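PDB 6M6T: 4-alpha-glucanotransferase from Streptococcus agalactiae, which belongs to the amylomaltase family of TIM-barrel proteins and holds glycan ligands in two pockets in this model. Local coordinates for residues A[463-466]-A[467-471]; A[155-158]-A[159-162]; A[71-74]-A[75-78]; A[424-428]-A[429-433]. All coordinates share one frame; numbering follows the deposited sequence.

Contact 1: A[463-466]-A[467-471]; sequences PNTV and GGNWQ. With AC1 (4,6-dideoxy-4-{[(1S,4R,5S,6S)-4,5,6-trihydroxy-3-(hydroxymethyl)cyclohex-2-en-1-yl]amino}-alpha-D-glucopyranose), chain I.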
loop_
_atom_site.group_PDB
_atom_site.type_symbol
_atom_site.label_atom_id
_atom_site.label_comp_id
_atom_site.label_asym_id
_atom_site.label_seq_id
_atom_site.Cartn_x
_atom_site.Cartn_y
_atom_site.Cartn_z
ATOM N N PRO A 463 3.927 8.238 -10.937
ATOM C CA PRO A 463 4.657 8.920 -9.860
ATOM C C PRO A 463 4.916 10.383 -10.167
ATOM O O PRO A 463 5.137 10.771 -11.318
ATOM C CB PRO A 463 5.962 8.126 -9.763
ATOM C CG PRO A 463 5.612 6.782 -10.321
ATOM C CD PRO A 463 4.643 7.050 -11.427
ATOM N N ASN A 464 4.868 11.192 -9.103
ATOM C CA ASN A 464 5.200 12.614 -9.139
ATOM C C ASN A 464 4.108 13.455 -9.808
ATOM O O ASN A 464 4.399 14.472 -10.445
ATOM C CB ASN A 464 6.560 12.841 -9.813
ATOM C CG ASN A 464 7.265 14.056 -9.302
ATOM O OD1 ASN A 464 7.451 14.228 -8.088
ATOM N ND2 ASN A 464 7.648 14.932 -10.223
ATOM N N THR A 465 2.851 13.024 -9.684
ATOM C CA THR A 465 1.682 13.833 -10.017
ATOM C C THR A 465 0.646 13.649 -8.912
ATOM O O THR A 465 0.823 12.840 -7.999
ATOM C CB THR A 465 1.069 13.468 -11.385
ATOM O OG1 THR A 465 0.581 12.123 -11.352
ATOM C CG2 THR A 465 2.079 13.615 -12.531
ATOM N N VAL A 466 -0.435 14.427 -8.983
ATOM C CA VAL A 466 -1.582 14.213 -8.107
ATOM C C VAL A 466 -2.893 14.018 -8.872
ATOM O O VAL A 466 -3.825 13.386 -8.336
ATOM C CB VAL A 466 -1.730 15.358 -7.081
ATOM C CG1 VAL A 466 -2.573 14.888 -5.891
ATOM C CG2 VAL A 466 -0.361 15.843 -6.598
ATOM N N GLY A 467 -3.014 14.514 -10.099
ATOM C CA GLY A 467 -4.197 14.239 -10.887
ATOM C C GLY A 467 -4.444 12.760 -11.150
ATOM O O GLY A 467 -3.553 12.037 -11.627
ATOM N N GLY A 468 -5.654 12.305 -10.807
ATOM C CA GLY A 468 -6.209 11.043 -11.275
ATOM C C GLY A 468 -5.391 9.796 -11.016
ATOM O O GLY A 468 -4.990 9.097 -11.959
ATOM N N ASN A 469 -5.163 9.498 -9.738
ATOM C CA ASN A 469 -4.351 8.371 -9.307
ATOM C C ASN A 469 -5.119 7.593 -8.250
ATOM O O ASN A 469 -5.856 8.179 -7.456
ATOM C CB ASN A 469 -2.978 8.836 -8.729
ATOM C CG ASN A 469 -1.960 9.209 -9.814
ATOM O OD1 ASN A 469 -1.650 8.415 -10.695
ATOM N ND2 ASN A 469 -1.442 10.420 -9.744
ATOM N N TRP A 470 -4.920 6.269 -8.230
ATOM C CA TRP A 470 -5.563 5.358 -7.280
ATOM C C TRP A 470 -7.066 5.251 -7.526
ATOM O O TRP A 470 -7.846 4.980 -6.608
ATOM C CB TRP A 470 -5.283 5.757 -5.826
ATOM C CG TRP A 470 -3.898 6.337 -5.619
ATOM C CD1 TRP A 470 -3.578 7.662 -5.498
ATOM C CD2 TRP A 470 -2.656 5.621 -5.517
ATOM N NE1 TRP A 470 -2.224 7.814 -5.333
ATOM C CE2 TRP A 470 -1.634 6.579 -5.338
ATOM C CE3 TRP A 470 -2.308 4.269 -5.563
ATOM C CZ2 TRP A 470 -0.283 6.225 -5.203
ATOM C CZ3 TRP A 470 -0.964 3.918 -5.426
ATOM C CH2 TRP A 470 0.028 4.892 -5.251
ATOM N N GLN A 471 -7.479 5.437 -8.774
ATOM C CA GLN A 471 -8.885 5.514 -9.101
ATOM C C GLN A 471 -9.412 4.307 -9.851
ATOM O O GLN A 471 -10.621 4.240 -10.098
ATOM C CB GLN A 471 -9.161 6.762 -9.939
ATOM C CG GLN A 471 -9.414 7.976 -9.122
ATOM C CD GLN A 471 -9.169 9.204 -9.925
ATOM O OE1 GLN A 471 -9.060 9.128 -11.155
ATOM N NE2 GLN A 471 -9.052 10.348 -9.249
HETATM C C1 AC1 I . 4.218 7.888 -3.948
HETATM O O2 AC1 I . 4.761 8.501 -6.270
HETATM C C2 AC1 I . 3.959 8.850 -5.124
HETATM C C4A AC1 I . 3.133 15.792 -2.824
HETATM C C3 AC1 I . 4.223 10.280 -4.752
HETATM O O3 AC1 I . 3.902 11.035 -5.909
HETATM C C4 AC1 I . 3.340 10.662 -3.540
HETATM N N4A AC1 I . 3.367 12.092 -3.102
HETATM C C5 AC1 I . 3.817 9.755 -2.419
HETATM O O5 AC1 I . 3.524 8.382 -2.759
HETATM C C6 AC1 I . 3.098 10.127 -1.126
HETATM C C1B AC1 I . 2.373 13.036 -3.684
HETATM C C2B AC1 I . 3.141 14.025 -4.545
HETATM O O2B AC1 I . 3.931 13.329 -5.512
HETATM C C3B AC1 I . 4.050 14.841 -3.611
HETATM O O3B AC1 I . 5.031 15.584 -4.365
HETATM O O4 AC1 I . 3.856 16.564 -1.819
HETATM C C5B AC1 I . 2.051 15.086 -2.260
HETATM C C7B AC1 I . 1.679 13.781 -2.696
HETATM C C6B AC1 I . 1.256 15.846 -1.171
HETATM O O6B AC1 I . 2.042 16.941 -0.653
#
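Asn469 ND2 gives a hydrogen bond to Thr465 OG1 at 3.1 Å, with an N-H...O angle of 155° and the hydroxyl oxygen lying in the plane of the amide. The two side chains cross at about a right angle. Thr465 OG1 sits between the backbone N and the carbonyl carbon (chi1 64°), which turns it inward to Asn469; it also bonds to Met462 O, just upstream. The other end of the amide, Asn469 OD1, takes a weak hydrogen bond from Met462 N, so the buried amide is engaged at both its oxygen and its nitrogen. The loop follows the eighth strand of the TIM barrel, 443-447, and bends back at Gly467 and Gly468, where Gly468 has positive phi.

A second group of contacts faces the ligand. Asn464 N points to O3 of AC1 in a weak hydrogen bond of 3.3 Å, while Pro463 CA comes within 3.6 Å of AC1 O2, a van der Waals approach. Pro463 and Asn464 both belong to a glycan pocket, and Asn464 OD1 is tied to Leu260 N on strand 259-264, whose Leu260 O also bonds to AC1.

Contact 2: A[155-158]-A[159-162]; sequences NKAL and QEWD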
loop_
_atom_site.group_PDB
_atom_site.type_symbol
_atom_site.label_atom_id
_atom_site.label_comp_id
_atom_site.label_asym_id
_atom_site.label_seq_id
_atom_site.Cartn_x
_atom_site.Cartn_y
_atom_site.Cartn_z
ATOM N N ASN A 155 -9.853 19.996 9.659
ATOM C CA ASN A 155 -9.066 19.106 8.806
ATOM C C ASN A 155 -7.855 19.839 8.250
ATOM O O ASN A 155 -7.593 19.826 7.046
ATOM C CB ASN A 155 -9.907 18.531 7.667
ATOM C CG ASN A 155 -10.914 17.503 8.135
ATOM O OD1 ASN A 155 -10.637 16.685 9.020
ATOM N ND2 ASN A 155 -12.093 17.531 7.529
ATOM N N LYS A 156 -7.146 20.532 9.143
ATOM C CA LYS A 156 -5.912 21.235 8.815
ATOM C C LYS A 156 -4.713 20.412 9.263
ATOM O O LYS A 156 -4.783 19.656 10.236
ATOM C CB LYS A 156 -5.877 22.620 9.469
ATOM C CG LYS A 156 -6.749 23.632 8.755
ATOM C CD LYS A 156 -6.263 25.055 8.913
ATOM C CE LYS A 156 -6.705 25.880 7.711
ATOM N NZ LYS A 156 -8.193 26.045 7.666
ATOM N N ALA A 157 -3.607 20.561 8.543
ATOM C CA ALA A 157 -2.419 19.788 8.867
ATOM C C ALA A 157 -1.953 20.067 10.292
ATOM O O ALA A 157 -2.211 21.130 10.866
ATOM C CB ALA A 157 -1.297 20.105 7.888
ATOM N N LEU A 158 -1.246 19.085 10.853
ATOM C CA LEU A 158 -0.699 19.198 12.204
ATOM C C LEU A 158 0.200 20.418 12.364
ATOM O O LEU A 158 0.234 21.031 13.433
ATOM C CB LEU A 158 0.081 17.934 12.544
ATOM C CG LEU A 158 1.082 18.057 13.680
ATOM C CD1 LEU A 158 0.367 17.863 15.019
ATOM C CD2 LEU A 158 2.256 17.070 13.497
ATOM N N GLN A 159 0.947 20.780 11.321
ATOM C CA GLN A 159 1.865 21.907 11.440
ATOM C C GLN A 159 1.144 23.248 11.495
ATOM O O GLN A 159 1.713 24.223 12.002
ATOM C CB GLN A 159 2.856 21.903 10.275
ATOM C CG GLN A 159 3.847 20.748 10.311
ATOM C CD GLN A 159 3.252 19.434 9.819
ATOM O OE1 GLN A 159 2.249 19.424 9.099
ATOM N NE2 GLN A 159 3.873 18.317 10.208
ATOM N N GLU A 160 -0.087 23.322 10.988
ATOM C CA GLU A 160 -0.818 24.579 10.913
ATOM C C GLU A 160 -2.017 24.629 11.863
ATOM O O GLU A 160 -2.907 25.467 11.678
ATOM C CB GLU A 160 -1.254 24.856 9.468
ATOM C CG GLU A 160 -2.128 23.760 8.835
ATOM C CD GLU A 160 -2.618 24.084 7.404
ATOM O OE1 GLU A 160 -3.327 23.221 6.809
ATOM O OE2 GLU A 160 -2.303 25.187 6.882
ATOM N N TRP A 161 -2.062 23.762 12.882
ATOM C CA TRP A 161 -3.068 23.929 13.929
ATOM C C TRP A 161 -2.869 25.293 14.583
ATOM O O TRP A 161 -1.841 25.947 14.405
ATOM C CB TRP A 161 -2.992 22.822 14.993
ATOM C CG TRP A 161 -3.350 21.421 14.529
ATOM C CD1 TRP A 161 -3.848 21.052 13.304
ATOM C CD2 TRP A 161 -3.227 20.202 15.287
ATOM N NE1 TRP A 161 -4.038 19.680 13.256
ATOM C CE2 TRP A 161 -3.665 19.141 14.459
ATOM C CE3 TRP A 161 -2.794 19.906 16.584
ATOM C CZ2 TRP A 161 -3.676 17.814 14.888
ATOM C CZ3 TRP A 161 -2.803 18.576 17.006
ATOM C CH2 TRP A 161 -3.240 17.551 16.158
ATOM N N ASP A 162 -3.872 25.727 15.347
ATOM C CA ASP A 162 -3.865 27.072 15.917
ATOM C C ASP A 162 -3.295 27.141 17.326
ATOM O O ASP A 162 -2.780 28.191 17.722
ATOM C CB ASP A 162 -5.282 27.653 15.925
ATOM C CG ASP A 162 -5.849 27.802 14.529
ATOM O OD1 ASP A 162 -5.585 26.895 13.699
ATOM O OD2 ASP A 162 -6.548 28.813 14.260
#
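Leu158 lies against one face of the Trp161 indole. Its CA sits 3.7 Å from the centroid of the five-membered ring, 17° off the ring normal, in a CH-pi contact, and farther along the indole Leu158 CD1 packs at 3.8 Å on Trp161 CH2. With CG anti to the backbone N (chi1 160°), the leucine side chain runs out toward the six-membered ring. At the indole edge, in the ring plane, Trp161 NE1 reaches Lys156 O at 3.1 Å in a weak, bent hydrogen bond. That carbonyl also takes a weak bond from Lys150 NZ.

The chain that brings these groups together is a beta-turn: Glu160 N bonds to Ala157 O at 3.1 Å, with Leu158 and Gln159 at the corner. The turn and helices 140-152 and 164-167 on either side of it in sequence belong to the long insertion between barrel strands 43-45 and 212-217. Glu160 then folds back on the start of the turn. Its OE1 accepts from Ala157 N at 3.2 Å through the anti lone pair, and its CG touches Ala157 CB at 3.9 Å. The Lys156 side chain crosses that of Glu160 at about a right angle, its CB 3.7 Å from Glu160 OE1, while NZ leads away.

Farther out, Asp224 OD1 accepts from Leu158 N, and Gln159 NE2 bonds to Ala223 O. Phe153 meets the Trp161 ring with planes at about 35°, and helix 226-230, which follows the third barrel strand, closes on the indole through Trp229, edge-to-face.

Contact 3: A[71-74]-A[75-78]; sequences LIDF and DLLT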
loop_
_atom_site.group_PDB
_atom_site.type_symbol
_atom_site.label_atom_id
_atom_site.label_comp_id
_atom_site.label_asym_id
_atom_site.label_seq_id
_atom_site.Cartn_x
_atom_site.Cartn_y
_atom_site.Cartn_z
ATOM N N LEU A 71 -12.613 1.617 3.475
ATOM C CA LEU A 71 -12.734 0.230 3.072
ATOM C C LEU A 71 -13.699 -0.549 3.948
ATOM O O LEU A 71 -13.939 -1.728 3.670
ATOM C CB LEU A 71 -11.357 -0.448 3.077
ATOM C CG LEU A 71 -10.267 0.302 2.318
ATOM C CD1 LEU A 71 -9.044 -0.579 2.101
ATOM C CD2 LEU A 71 -10.812 0.801 1.001
ATOM N N ILE A 72 -14.265 0.070 4.984
ATOM C CA ILE A 72 -15.274 -0.607 5.792
ATOM C C ILE A 72 -16.532 -0.842 4.960
ATOM O O ILE A 72 -16.958 0.021 4.171
ATOM C CB ILE A 72 -15.570 0.200 7.065
ATOM C CG1 ILE A 72 -14.583 -0.219 8.153
ATOM C CG2 ILE A 72 -17.004 -0.009 7.530
ATOM C CD1 ILE A 72 -14.699 0.602 9.383
ATOM N N ASP A 73 -17.114 -2.031 5.098
ATOM C CA ASP A 73 -18.243 -2.417 4.269
ATOM C C ASP A 73 -19.541 -2.130 4.999
ATOM O O ASP A 73 -19.740 -2.589 6.131
ATOM C CB ASP A 73 -18.187 -3.896 3.882
ATOM C CG ASP A 73 -19.306 -4.283 2.926
ATOM O OD1 ASP A 73 -19.437 -3.640 1.852
ATOM O OD2 ASP A 73 -20.049 -5.228 3.262
ATOM N N PHE A 74 -20.426 -1.386 4.338
ATOM C CA PHE A 74 -21.723 -1.117 4.931
ATOM C C PHE A 74 -22.579 -2.379 5.031
ATOM O O PHE A 74 -23.356 -2.515 5.982
ATOM C CB PHE A 74 -22.436 -0.033 4.128
ATOM C CG PHE A 74 -21.817 1.322 4.271
ATOM C CD1 PHE A 74 -20.943 1.589 5.317
ATOM C CD2 PHE A 74 -22.105 2.326 3.367
ATOM C CE1 PHE A 74 -20.372 2.832 5.459
ATOM C CE2 PHE A 74 -21.530 3.576 3.502
ATOM C CZ PHE A 74 -20.663 3.830 4.553
ATOM N N ASP A 75 -22.448 -3.312 4.080
ATOM C CA ASP A 75 -23.291 -4.507 4.098
ATOM C C ASP A 75 -22.940 -5.408 5.274
ATOM O O ASP A 75 -23.827 -5.884 5.994
ATOM C CB ASP A 75 -23.163 -5.269 2.776
ATOM C CG ASP A 75 -23.823 -4.545 1.604
ATOM O OD1 ASP A 75 -24.921 -3.965 1.796
ATOM O OD2 ASP A 75 -23.238 -4.557 0.493
ATOM N N LEU A 76 -21.649 -5.674 5.469
ATOM C CA LEU A 76 -21.222 -6.442 6.631
ATOM C C LEU A 76 -21.702 -5.799 7.923
ATOM O O LEU A 76 -22.004 -6.500 8.901
ATOM C CB LEU A 76 -19.703 -6.572 6.625
ATOM C CG LEU A 76 -19.138 -7.791 5.896
ATOM C CD1 LEU A 76 -17.620 -7.799 6.015
ATOM C CD2 LEU A 76 -19.735 -9.073 6.454
ATOM N N LEU A 77 -21.792 -4.463 7.926
ATOM C CA LEU A 77 -22.233 -3.697 9.085
ATOM C C LEU A 77 -23.737 -3.788 9.291
ATOM O O LEU A 77 -24.209 -3.765 10.436
ATOM C CB LEU A 77 -21.831 -2.228 8.928
ATOM C CG LEU A 77 -20.473 -1.767 9.425
ATOM C CD1 LEU A 77 -20.543 -0.268 9.636
ATOM C CD2 LEU A 77 -20.084 -2.507 10.696
ATOM N N THR A 78 -24.496 -3.861 8.196
ATOM C CA THR A 78 -25.936 -4.068 8.292
ATOM C C THR A 78 -26.236 -5.442 8.868
ATOM O O THR A 78 -27.014 -5.568 9.819
ATOM C CB THR A 78 -26.581 -3.898 6.915
ATOM O OG1 THR A 78 -26.607 -2.504 6.574
ATOM C CG2 THR A 78 -28.008 -4.469 6.895
#
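Asp73 caps the start of helix 74-78: its OD2 accepts from Leu76 N at 2.8 Å. The amide comes from above the carboxylate plane, 38° out of it. With CG anti to the backbone N (chi1 -176°), the carboxylate is carried forward over the first helical turn, where it accepts from one of the amides that have no carbonyl of a preceding turn. Its negative charge at the helix N-terminus is probably favourable to the helix dipole as well. The other oxygen, Asp73 OD1, is held by Thr24 OG1, so the carboxylate is held at both oxygens. The first helical turn itself is closed by Thr78 N, which bonds to Phe74 O at 2.8 Å, and by Leu77 N, which makes a weaker bond to Asp73 O at 3.3 Å.

The buried side is made by Ile72, Asp73, Phe74 and Leu77. Here Leu77 CD1 meets Ile72 CG2 at 4.1 Å, the two side chains crossing at a slant.

The partly exposed side, made by Asp75, Leu76 and Thr78, is more loosely knit. Asp75 OD2 lies 4.1 Å from Asp73 OD1, the two carboxylate planes 69° apart; this like-charge approach is probably eased by the partners each acid has, since Asp75 OD1 is bonded to Tyr88 OH. The same tyrosine hydroxyl bonds to Thr78 OG1.

Ile72, Phe74 and Leu77 pack on helix 105-122, and Ile72, Leu76 and Leu77 on helix 182-208, placing this short helix against two long ones in the insertion between barrel strands 43-45 and 212-217.

Contact 4: A[424-428]-A[429-433]; sequences PNEPI and TETVL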
loop_
_atom_site.group_PDB
_atom_site.type_symbol
_atom_site.label_atom_id
_atom_site.label_comp_id
_atom_site.label_asym_id
_atom_site.label_seq_id
_atom_site.Cartn_x
_atom_site.Cartn_y
_atom_site.Cartn_z
ATOM N N PRO A 424 0.901 -14.243 -33.986
ATOM C CA PRO A 424 0.054 -13.233 -34.642
ATOM C C PRO A 424 -1.404 -13.389 -34.222
ATOM O O PRO A 424 -1.877 -14.497 -33.949
ATOM C CB PRO A 424 0.249 -13.517 -36.141
ATOM C CG PRO A 424 1.471 -14.367 -36.232
ATOM C CD PRO A 424 1.507 -15.166 -34.957
ATOM N N ASN A 425 -2.109 -12.244 -34.145
ATOM C CA ASN A 425 -3.517 -12.168 -33.711
ATOM C C ASN A 425 -3.671 -12.394 -32.199
ATOM O O ASN A 425 -4.628 -13.027 -31.751
ATOM C CB ASN A 425 -4.411 -13.145 -34.493
ATOM C CG ASN A 425 -4.613 -12.737 -35.950
ATOM O OD1 ASN A 425 -4.490 -11.559 -36.312
ATOM N ND2 ASN A 425 -4.938 -13.716 -36.793
ATOM N N GLU A 426 -2.736 -11.872 -31.403
ATOM C CA GLU A 426 -2.693 -12.148 -29.963
ATOM C C GLU A 426 -2.480 -10.848 -29.195
ATOM O O GLU A 426 -1.469 -10.156 -29.427
ATOM C CB GLU A 426 -1.581 -13.160 -29.646
ATOM C CG GLU A 426 -1.544 -13.731 -28.205
ATOM C CD GLU A 426 -0.225 -14.505 -27.867
ATOM O OE1 GLU A 426 -0.283 -15.460 -27.047
ATOM O OE2 GLU A 426 0.861 -14.158 -28.410
ATOM N N PRO A 427 -3.378 -10.473 -28.276
ATOM C CA PRO A 427 -3.126 -9.266 -27.479
ATOM C C PRO A 427 -1.859 -9.454 -26.662
ATOM O O PRO A 427 -1.635 -10.513 -26.082
ATOM C CB PRO A 427 -4.376 -9.146 -26.588
ATOM C CG PRO A 427 -5.365 -10.143 -27.124
ATOM C CD PRO A 427 -4.566 -11.206 -27.803
ATOM N N ILE A 428 -1.016 -8.421 -26.628
ATOM C CA ILE A 428 0.308 -8.596 -26.052
ATOM C C ILE A 428 0.307 -8.701 -24.533
ATOM O O ILE A 428 1.349 -9.012 -23.948
ATOM C CB ILE A 428 1.251 -7.464 -26.510
ATOM C CG1 ILE A 428 2.705 -7.883 -26.279
ATOM C CG2 ILE A 428 0.909 -6.142 -25.794
ATOM C CD1 ILE A 428 3.653 -7.306 -27.228
ATOM N N THR A 429 -0.822 -8.483 -23.862
ATOM C CA THR A 429 -0.821 -8.715 -22.419
ATOM C C THR A 429 -0.684 -10.200 -22.116
ATOM O O THR A 429 0.042 -10.599 -21.193
ATOM C CB THR A 429 -2.089 -8.163 -21.785
ATOM O OG1 THR A 429 -3.233 -8.723 -22.447
ATOM C CG2 THR A 429 -2.114 -6.642 -21.884
ATOM N N GLU A 430 -1.365 -11.031 -22.906
ATOM C CA GLU A 430 -1.219 -12.473 -22.808
ATOM C C GLU A 430 0.185 -12.917 -23.239
ATOM O O GLU A 430 0.766 -13.834 -22.635
ATOM C CB GLU A 430 -2.330 -13.138 -23.642
ATOM C CG GLU A 430 -3.688 -13.251 -22.903
ATOM C CD GLU A 430 -4.921 -13.139 -23.799
ATOM O OE1 GLU A 430 -6.052 -13.114 -23.247
ATOM O OE2 GLU A 430 -4.770 -13.065 -25.040
ATOM N N THR A 431 0.771 -12.242 -24.233
ATOM C CA THR A 431 2.162 -12.504 -24.581
ATOM C C THR A 431 3.070 -12.282 -23.378
ATOM O O THR A 431 3.740 -13.214 -22.892
ATOM C CB THR A 431 2.602 -11.604 -25.742
ATOM O OG1 THR A 431 1.569 -11.523 -26.733
ATOM C CG2 THR A 431 3.880 -12.153 -26.390
ATOM N N VAL A 432 3.093 -11.037 -22.884
ATOM C CA VAL A 432 4.019 -10.672 -21.820
ATOM C C VAL A 432 3.828 -11.593 -20.629
ATOM O O VAL A 432 4.804 -12.044 -20.020
ATOM C CB VAL A 432 3.850 -9.187 -21.435
ATOM C CG1 VAL A 432 4.699 -8.838 -20.196
ATOM C CG2 VAL A 432 4.226 -8.288 -22.599
ATOM N N LEU A 433 2.575 -11.917 -20.301
ATOM C CA LEU A 433 2.315 -12.710 -19.112
ATOM C C LEU A 433 2.735 -14.167 -19.294
ATOM O O LEU A 433 3.183 -14.812 -18.327
ATOM C CB LEU A 433 0.841 -12.599 -18.758
ATOM C CG LEU A 433 0.463 -11.316 -18.035
ATOM C CD1 LEU A 433 -1.026 -11.095 -18.129
ATOM C CD2 LEU A 433 0.876 -11.450 -16.595
#
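Val432 N bonds to Ile428 O at 2.9 Å, almost straight at 178°, as the loop passes into helix 428-438, while the carbonyl of Pro427, at the N-cap position, takes only weak bonds from Glu430 N at 3.2 Å and Thr431 N at 3.5 Å.

Among the side chains, Thr431 faces the incoming loop. Its OG1 lies 3.2 Å from Glu426 OE2 and 3.4 Å from Pro427 O; both would be weak hydrogen bonds, and the one hydroxyl proton could serve either. The glutamate reaches forward to the first turn of the helix because CG is anti to its backbone N (chi1 -171°) and the rest of the chain is extended. Its OE2 has a stronger partner in Leu423 N, and its OE1 forms a long, weak ion pair with Arg434 NH1.

This helix lies in the connection that leads from the seventh to the eighth strand of the TIM barrel, 389-392 to 443-447. On its apolar side Ile428 CG1 comes alongside Thr431 CB at 3.8 Å and Val432 CG2 at 4.0 Å. Ile428 also touches Phe405, and Val432 packs on Ile401 and Trp404.

On the more exposed flank the Glu430 side chain, bent at chi2 (147°), slants across the ring of Pro427, with OE2 3.3 Å from Pro427 CD. Its OE1 has a long, weak ion pair with Arg483 NH1. Thr429 turns away from the loop residues, and its OG1 bonds to Asp453 OD1.

Contact 1 is the one that touches a sugar: Pro463 and Asn464 line a glycan pocket beside AC1. Contact 2 approaches the other end of the same AC1, the side chain of Ala157 lying about 10 Å from it, though contacts 1 and 2 stay about 15 Å apart at their nearest atoms. Contact 3 comes within about 9 Å of contact 1 without touching it, and shares with contact 2 the insertion between the second and third barrel strands, their centres 31 Å apart. Contact 4 stays about 18 Å from contact 1 at the nearest atoms. Contacts 2 and 4 lie on opposite sides of the chain's centre, about 50 Å between centres.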